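Local coordinates for protein DNMT2 (Spodoptera frugiperda, PDB 4H0N) that probably methylates cytosine 38 in the anticodon loop of aspartate tRNA, and also cytosine in DNA, with S-adenosylmethionine as methyl donor, at residues Lys87-Asp90 / Arg95-Ser98; Asn97-Leu102 / Asn130-Lys135. The protein carries 3 engineered substitutions. One frame throughout, in Å; residues are numbered along the deposited sequence.

Interaction 1: residues Lys87-Asp90 / Arg95-Ser98; sequences KYLD and RTNS. With SAH (S-adenosyl-L-homocysteine), chain E.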
loop_
_atom_site.group_PDB
_atom_site.type_symbol
_atom_site.label_atom_id
_atom_site.label_comp_id
_atom_site.label_asym_id
_atom_site.label_seq_id
_atom_site.Cartn_x
_atom_site.Cartn_y
_atom_site.Cartn_z
ATOM N N LYS A 87 14.519 -20.026 -16.812
ATOM C CA LYS A 87 13.356 -20.363 -17.634
ATOM C C LYS A 87 12.197 -19.391 -17.430
ATOM O O LYS A 87 11.998 -18.875 -16.333
ATOM C CB LYS A 87 12.892 -21.790 -17.334
ATOM C CG LYS A 87 13.912 -22.860 -17.681
ATOM C CD LYS A 87 13.470 -24.229 -17.189
ATOM C CE LYS A 87 14.472 -25.306 -17.585
ATOM N NZ LYS A 87 14.087 -26.660 -17.087
ATOM N N TYR A 88 11.431 -19.149 -18.491
ATOM C CA TYR A 88 10.246 -18.299 -18.397
ATOM C C TYR A 88 9.156 -18.970 -17.584
ATOM O O TYR A 88 8.851 -20.144 -17.784
ATOM C CB TYR A 88 9.697 -17.934 -19.782
ATOM C CG TYR A 88 10.552 -16.940 -20.516
ATOM C CD1 TYR A 88 10.504 -15.591 -20.201
ATOM C CD2 TYR A 88 11.420 -17.352 -21.515
ATOM C CE1 TYR A 88 11.295 -14.679 -20.861
ATOM C CE2 TYR A 88 12.218 -16.450 -22.183
ATOM C CZ TYR A 88 12.153 -15.114 -21.851
ATOM O OH TYR A 88 12.951 -14.217 -22.522
ATOM N N LEU A 89 8.571 -18.216 -16.662
ATOM C CA LEU A 89 7.441 -18.721 -15.903
ATOM C C LEU A 89 6.256 -18.880 -16.852
ATOM O O LEU A 89 6.207 -18.241 -17.903
ATOM C CB LEU A 89 7.106 -17.782 -14.743
ATOM C CG LEU A 89 8.205 -17.654 -13.687
ATOM C CD1 LEU A 89 7.662 -16.974 -12.452
ATOM C CD2 LEU A 89 8.784 -19.025 -13.348
ATOM N N ASP A 90 5.311 -19.740 -16.492
ATOM C CA ASP A 90 4.182 -20.036 -17.367
ATOM C C ASP A 90 3.132 -18.926 -17.292
ATOM O O ASP A 90 2.978 -18.297 -16.249
ATOM C CB ASP A 90 3.576 -21.380 -16.980
ATOM C CG ASP A 90 2.859 -22.050 -18.130
ATOM O OD1 ASP A 90 3.193 -23.213 -18.442
ATOM O OD2 ASP A 90 1.956 -21.421 -18.719
ATOM N N ARG A 95 1.288 -17.214 -10.015
ATOM C CA ARG A 95 2.315 -16.458 -9.319
ATOM C C ARG A 95 3.289 -15.767 -10.267
ATOM O O ARG A 95 4.395 -15.406 -9.871
ATOM C CB ARG A 95 3.059 -17.356 -8.329
ATOM C CG ARG A 95 3.611 -18.628 -8.940
ATOM C CD ARG A 95 4.099 -19.597 -7.871
ATOM N NE ARG A 95 3.005 -20.133 -7.064
ATOM C CZ ARG A 95 2.288 -21.203 -7.395
ATOM N NH1 ARG A 95 2.545 -21.854 -8.522
ATOM N NH2 ARG A 95 1.312 -21.622 -6.601
ATOM N N THR A 96 2.885 -15.572 -11.517
ATOM C CA THR A 96 3.733 -14.815 -12.429
ATOM C C THR A 96 3.137 -13.476 -12.830
ATOM O O THR A 96 1.916 -13.303 -12.870
ATOM C CB THR A 96 4.134 -15.600 -13.693
ATOM O OG1 THR A 96 3.527 -15.006 -14.845
ATOM C CG2 THR A 96 3.720 -17.037 -13.579
ATOM N N ASN A 97 4.025 -12.538 -13.133
ATOM C CA ASN A 97 3.632 -11.167 -13.404
ATOM C C ASN A 97 2.607 -11.067 -14.530
ATOM O O ASN A 97 2.749 -11.681 -15.588
ATOM C CB ASN A 97 4.860 -10.309 -13.694
ATOM C CG ASN A 97 4.750 -8.931 -13.096
ATOM O OD1 ASN A 97 3.651 -8.404 -12.914
ATOM N ND2 ASN A 97 5.891 -8.334 -12.775
ATOM N N SER A 98 1.568 -10.284 -14.276
ATOM C CA SER A 98 0.417 -10.208 -15.156
ATOM C C SER A 98 0.368 -8.866 -15.869
ATOM O O SER A 98 -0.430 -8.670 -16.782
ATOM C CB SER A 98 -0.852 -10.405 -14.328
ATOM O OG SER A 98 -0.570 -11.174 -13.165
HETATM N N SAH E . -3.796 -2.347 -3.608
HETATM C CA SAH E . -4.445 -3.541 -3.078
HETATM C CB SAH E . -3.620 -4.816 -3.293
HETATM C CG SAH E . -2.259 -4.693 -3.975
HETATM S SD SAH E . -1.207 -6.125 -3.605
HETATM C C SAH E . -4.850 -3.372 -1.610
HETATM O O SAH E . -4.783 -4.310 -0.813
HETATM O OXT SAH E . -5.268 -2.298 -1.183
HETATM C "C5'" SAH E . -1.607 -6.946 -5.172
HETATM C "C4'" SAH E . -2.769 -7.937 -5.086
HETATM O "O4'" SAH E . -3.159 -8.313 -6.393
HETATM C "C3'" SAH E . -2.431 -9.226 -4.346
HETATM O "O3'" SAH E . -3.154 -9.281 -3.136
HETATM C "C2'" SAH E . -2.856 -10.359 -5.269
HETATM O "O2'" SAH E . -3.771 -11.223 -4.635
HETATM C "C1'" SAH E . -3.533 -9.677 -6.444
HETATM N N9 SAH E . -3.126 -10.272 -7.734
HETATM C C8 SAH E . -1.868 -10.679 -8.099
HETATM N N7 SAH E . -1.917 -11.163 -9.362
HETATM C C5 SAH E . -3.189 -11.073 -9.811
HETATM C C6 SAH E . -3.788 -11.422 -11.017
HETATM N N6 SAH E . -3.067 -11.959 -11.996
HETATM N N1 SAH E . -5.140 -11.206 -11.192
HETATM C C2 SAH E . -5.889 -10.650 -10.174
HETATM N N3 SAH E . -5.290 -10.308 -8.979
HETATM C C4 SAH E . -3.961 -10.516 -8.798
#
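Leu89 and Thr96 carry most of this contact, their side chains lying alongside each other and pointing opposite ways. CB of Leu89 lies 3.7 Å from CG2 of Thr96, and CD1 of Leu89 comes within 4.0 Å of CB of Thr96. With CG beside the backbone N (chi1 -64°), the isobutyl end of Leu89 is turned toward Thr96, the Arg95 carbonyl lying at the edge of CD1's range. Threonine suits the facing position because its two branches differ: the methyl group packs on CB of Leu89 with the carbonyl O of Asp90 beside it, while OG1 makes a weak hydrogen bond forward to the carbonyl O of Asn97. Arg95 stays at the margin, poorly ordered, its guanidinium group in a salt bridge with Asp93.

Two residues on from Thr96, the short side chain of Ser98 suits a place beside the adenine amino group. SAH N6 donates a weak, strongly bent hydrogen bond to Ser98 OG (2.9 Å, 122°), and the same hydroxyl gives a weak bond to the carbonyl O of Thr96.

Leu89 directly follows strand 87-88 of the small 83-84/87-88 hairpin and also packs on Pro81 and Arg84; segment 95-98 leads from this hairpin region into helix 99-105.

Interaction 2: residues Asn97-Leu102 / Asn130-Lys135; sequences NSFLYL and NLFIDK. With SAH (S-adenosyl-L-homocysteine), chain E.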
loop_
_atom_site.group_PDB
_atom_site.type_symbol
_atom_site.label_atom_id
_atom_site.label_comp_id
_atom_site.label_asym_id
_atom_site.label_seq_id
_atom_site.Cartn_x
_atom_site.Cartn_y
_atom_site.Cartn_z
ATOM N N ASN A 97 4.025 -12.538 -13.133
ATOM C CA ASN A 97 3.632 -11.167 -13.404
ATOM C C ASN A 97 2.607 -11.067 -14.530
ATOM O O ASN A 97 2.749 -11.681 -15.588
ATOM C CB ASN A 97 4.860 -10.309 -13.694
ATOM C CG ASN A 97 4.750 -8.931 -13.096
ATOM O OD1 ASN A 97 3.651 -8.404 -12.914
ATOM N ND2 ASN A 97 5.891 -8.334 -12.775
ATOM N N SER A 98 1.568 -10.284 -14.276
ATOM C CA SER A 98 0.417 -10.208 -15.156
ATOM C C SER A 98 0.368 -8.866 -15.869
ATOM O O SER A 98 -0.430 -8.670 -16.782
ATOM C CB SER A 98 -0.852 -10.405 -14.328
ATOM O OG SER A 98 -0.570 -11.174 -13.165
ATOM N N PHE A 99 1.238 -7.951 -15.450
ATOM C CA PHE A 99 1.197 -6.560 -15.899
ATOM C C PHE A 99 1.443 -6.386 -17.395
ATOM O O PHE A 99 0.853 -5.505 -18.031
ATOM C CB PHE A 99 2.198 -5.719 -15.105
ATOM C CG PHE A 99 1.979 -4.242 -15.234
ATOM C CD1 PHE A 99 0.748 -3.686 -14.927
ATOM C CD2 PHE A 99 3.001 -3.405 -15.654
ATOM C CE1 PHE A 99 0.535 -2.322 -15.046
ATOM C CE2 PHE A 99 2.794 -2.040 -15.776
ATOM C CZ PHE A 99 1.561 -1.499 -15.473
ATOM N N LEU A 100 2.316 -7.221 -17.950
ATOM C CA LEU A 100 2.618 -7.176 -19.376
ATOM C C LEU A 100 1.362 -7.335 -20.232
ATOM O O LEU A 100 1.286 -6.799 -21.337
ATOM C CB LEU A 100 3.638 -8.252 -19.750
ATOM C CG LEU A 100 5.099 -7.904 -19.479
ATOM C CD1 LEU A 100 6.014 -8.902 -20.165
ATOM C CD2 LEU A 100 5.410 -6.485 -19.930
ATOM N N TYR A 101 0.388 -8.077 -19.716
ATOM C CA TYR A 101 -0.874 -8.269 -20.408
ATOM C C TYR A 101 -1.643 -6.958 -20.541
ATOM O O TYR A 101 -2.278 -6.708 -21.567
ATOM C CB TYR A 101 -1.733 -9.299 -19.684
ATOM C CG TYR A 101 -3.100 -9.459 -20.295
ATOM C CD1 TYR A 101 -4.230 -8.941 -19.671
ATOM C CD2 TYR A 101 -3.260 -10.115 -21.513
ATOM C CE1 TYR A 101 -5.481 -9.088 -20.232
ATOM C CE2 TYR A 101 -4.510 -10.264 -22.084
ATOM C CZ TYR A 101 -5.618 -9.752 -21.439
ATOM O OH TYR A 101 -6.861 -9.901 -22.005
ATOM N N LEU A 102 -1.582 -6.127 -19.504
ATOM C CA LEU A 102 -2.276 -4.842 -19.515
ATOM C C LEU A 102 -1.688 -3.902 -20.556
ATOM O O LEU A 102 -2.419 -3.345 -21.376
ATOM C CB LEU A 102 -2.242 -4.191 -18.133
ATOM C CG LEU A 102 -2.981 -4.963 -17.039
ATOM C CD1 LEU A 102 -3.029 -4.156 -15.754
ATOM C CD2 LEU A 102 -4.383 -5.350 -17.493
ATOM N N ASN A 130 9.654 1.493 -18.728
ATOM C CA ASN A 130 9.965 2.109 -20.014
ATOM C C ASN A 130 8.992 1.679 -21.105
ATOM O O ASN A 130 8.601 2.481 -21.949
ATOM C CB ASN A 130 11.403 1.813 -20.434
ATOM C CG ASN A 130 12.422 2.494 -19.538
ATOM O OD1 ASN A 130 12.083 3.376 -18.748
ATOM N ND2 ASN A 130 13.679 2.092 -19.664
ATOM N N LEU A 131 8.598 0.411 -21.075
ATOM C CA LEU A 131 7.643 -0.112 -22.037
ATOM C C LEU A 131 6.273 0.465 -21.763
ATOM O O LEU A 131 5.562 0.864 -22.683
ATOM C CB LEU A 131 7.558 -1.629 -21.941
ATOM C CG LEU A 131 6.799 -2.274 -23.097
ATOM C CD1 LEU A 131 7.643 -2.193 -24.359
ATOM C CD2 LEU A 131 6.430 -3.710 -22.778
ATOM N N PHE A 132 5.908 0.498 -20.487
ATOM C CA PHE A 132 4.587 0.954 -20.081
ATOM C C PHE A 132 4.331 2.406 -20.464
ATOM O O PHE A 132 3.257 2.748 -20.950
ATOM C CB PHE A 132 4.396 0.765 -18.581
ATOM C CG PHE A 132 3.253 1.547 -18.026
ATOM C CD1 PHE A 132 1.947 1.152 -18.262
ATOM C CD2 PHE A 132 3.482 2.688 -17.272
ATOM C CE1 PHE A 132 0.888 1.879 -17.753
ATOM C CE2 PHE A 132 2.431 3.419 -16.764
ATOM C CZ PHE A 132 1.132 3.016 -17.002
ATOM N N ILE A 133 5.323 3.257 -20.236
ATOM C CA ILE A 133 5.227 4.664 -20.601
ATOM C C ILE A 133 5.136 4.793 -22.114
ATOM O O ILE A 133 4.381 5.610 -22.649
ATOM C CB ILE A 133 6.459 5.451 -20.096
ATOM C CG1 ILE A 133 6.430 5.568 -18.567
ATOM C CG2 ILE A 133 6.552 6.823 -20.761
ATOM C CD1 ILE A 133 5.097 6.030 -17.994
ATOM N N ASP A 134 5.917 3.962 -22.794
ATOM C CA ASP A 134 5.961 3.935 -24.245
ATOM C C ASP A 134 4.605 3.575 -24.844
ATOM O O ASP A 134 4.238 4.071 -25.908
ATOM C CB ASP A 134 7.002 2.923 -24.704
ATOM C CG ASP A 134 7.173 2.910 -26.196
ATOM O OD1 ASP A 134 8.070 3.631 -26.684
ATOM O OD2 ASP A 134 6.411 2.187 -26.876
ATOM N N LYS A 135 3.867 2.706 -24.161
ATOM C CA LYS A 135 2.547 2.319 -24.630
ATOM C C LYS A 135 1.550 3.445 -24.394
ATOM O O LYS A 135 0.593 3.600 -25.148
ATOM C CB LYS A 135 2.067 1.031 -23.953
ATOM C CG LYS A 135 0.886 0.376 -24.659
ATOM C CD LYS A 135 1.268 0.030 -26.092
ATOM C CE LYS A 135 0.059 -0.234 -26.977
ATOM N NZ LYS A 135 -0.619 -1.521 -26.671
HETATM N N SAH E . -3.796 -2.347 -3.608
HETATM C CA SAH E . -4.445 -3.541 -3.078
HETATM C CB SAH E . -3.620 -4.816 -3.293
HETATM C CG SAH E . -2.259 -4.693 -3.975
HETATM S SD SAH E . -1.207 -6.125 -3.605
HETATM C C SAH E . -4.850 -3.372 -1.610
HETATM O O SAH E . -4.783 -4.310 -0.813
HETATM O OXT SAH E . -5.268 -2.298 -1.183
HETATM C "C5'" SAH E . -1.607 -6.946 -5.172
HETATM C "C4'" SAH E . -2.769 -7.937 -5.086
HETATM O "O4'" SAH E . -3.159 -8.313 -6.393
HETATM C "C3'" SAH E . -2.431 -9.226 -4.346
HETATM O "O3'" SAH E . -3.154 -9.281 -3.136
HETATM C "C2'" SAH E . -2.856 -10.359 -5.269
HETATM O "O2'" SAH E . -3.771 -11.223 -4.635
HETATM C "C1'" SAH E . -3.533 -9.677 -6.444
HETATM N N9 SAH E . -3.126 -10.272 -7.734
HETATM C C8 SAH E . -1.868 -10.679 -8.099
HETATM N N7 SAH E . -1.917 -11.163 -9.362
HETATM C C5 SAH E . -3.189 -11.073 -9.811
HETATM C C6 SAH E . -3.788 -11.422 -11.017
HETATM N N6 SAH E . -3.067 -11.959 -11.996
HETATM N N1 SAH E . -5.140 -11.206 -11.192
HETATM C C2 SAH E . -5.889 -10.650 -10.174
HETATM N N3 SAH E . -5.290 -10.308 -8.979
HETATM C C4 SAH E . -3.961 -10.516 -8.798
#
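Phe99 and Phe132 meet obliquely, CZ of Phe99 lying 3.9 Å from CD1 of Phe132. The ring centroids are 5.6 Å apart and the planes are inclined at 44°. Both phenylalanines place CG anti to the backbone N (chi1 -165° for Phe99, 163° for Phe132), which carries each ring away from its own helix toward the other. With the closest CA atoms, those of Leu100 and Phe132, 8.4 Å apart, long apolar side chains are needed to meet between the helices. Beside the rings, nearer the surface, Leu100 CD2 meets Leu131 CD2 at 4.1 Å, the two branched chains crossing at about a right angle.

Further out, both rings rest on Met117 of strand 114-119, and Phe99 also touches Met75 and Pro77. Lys135, one helical turn beyond Leu131, donates from NZ to the carbonyl O of Ile103, a polar link between the same two helices. Ser98, just ahead of helix 99-105, sits next to the adenine of the bound SAH. Apolar helix side chains packed on parallel strands in this way are characteristic of the Rossmann-like domain of class I methyltransferases, here in its C5-cytosine family form.

The two interactions follow one another along the chain and overlap at Asn97 and Ser98, with their centres 14 Å apart; both reach the bound S-adenosylhomocysteine through Ser98. Interaction 1 folds the stretch after the 83-84/87-88 hairpin onto the approach to helix 99-105; interaction 2 then packs that helix against helix 127-138. Strand 114-119 of the seven-stranded sheet lies between these helices in sequence and beneath them in the fold. The shared Ser98 therefore stands at the junction of a partly exposed hairpin region and the helical layer over the sheet: the cofactor's adenine touches the residue where the hairpin-side loop passes into the helix.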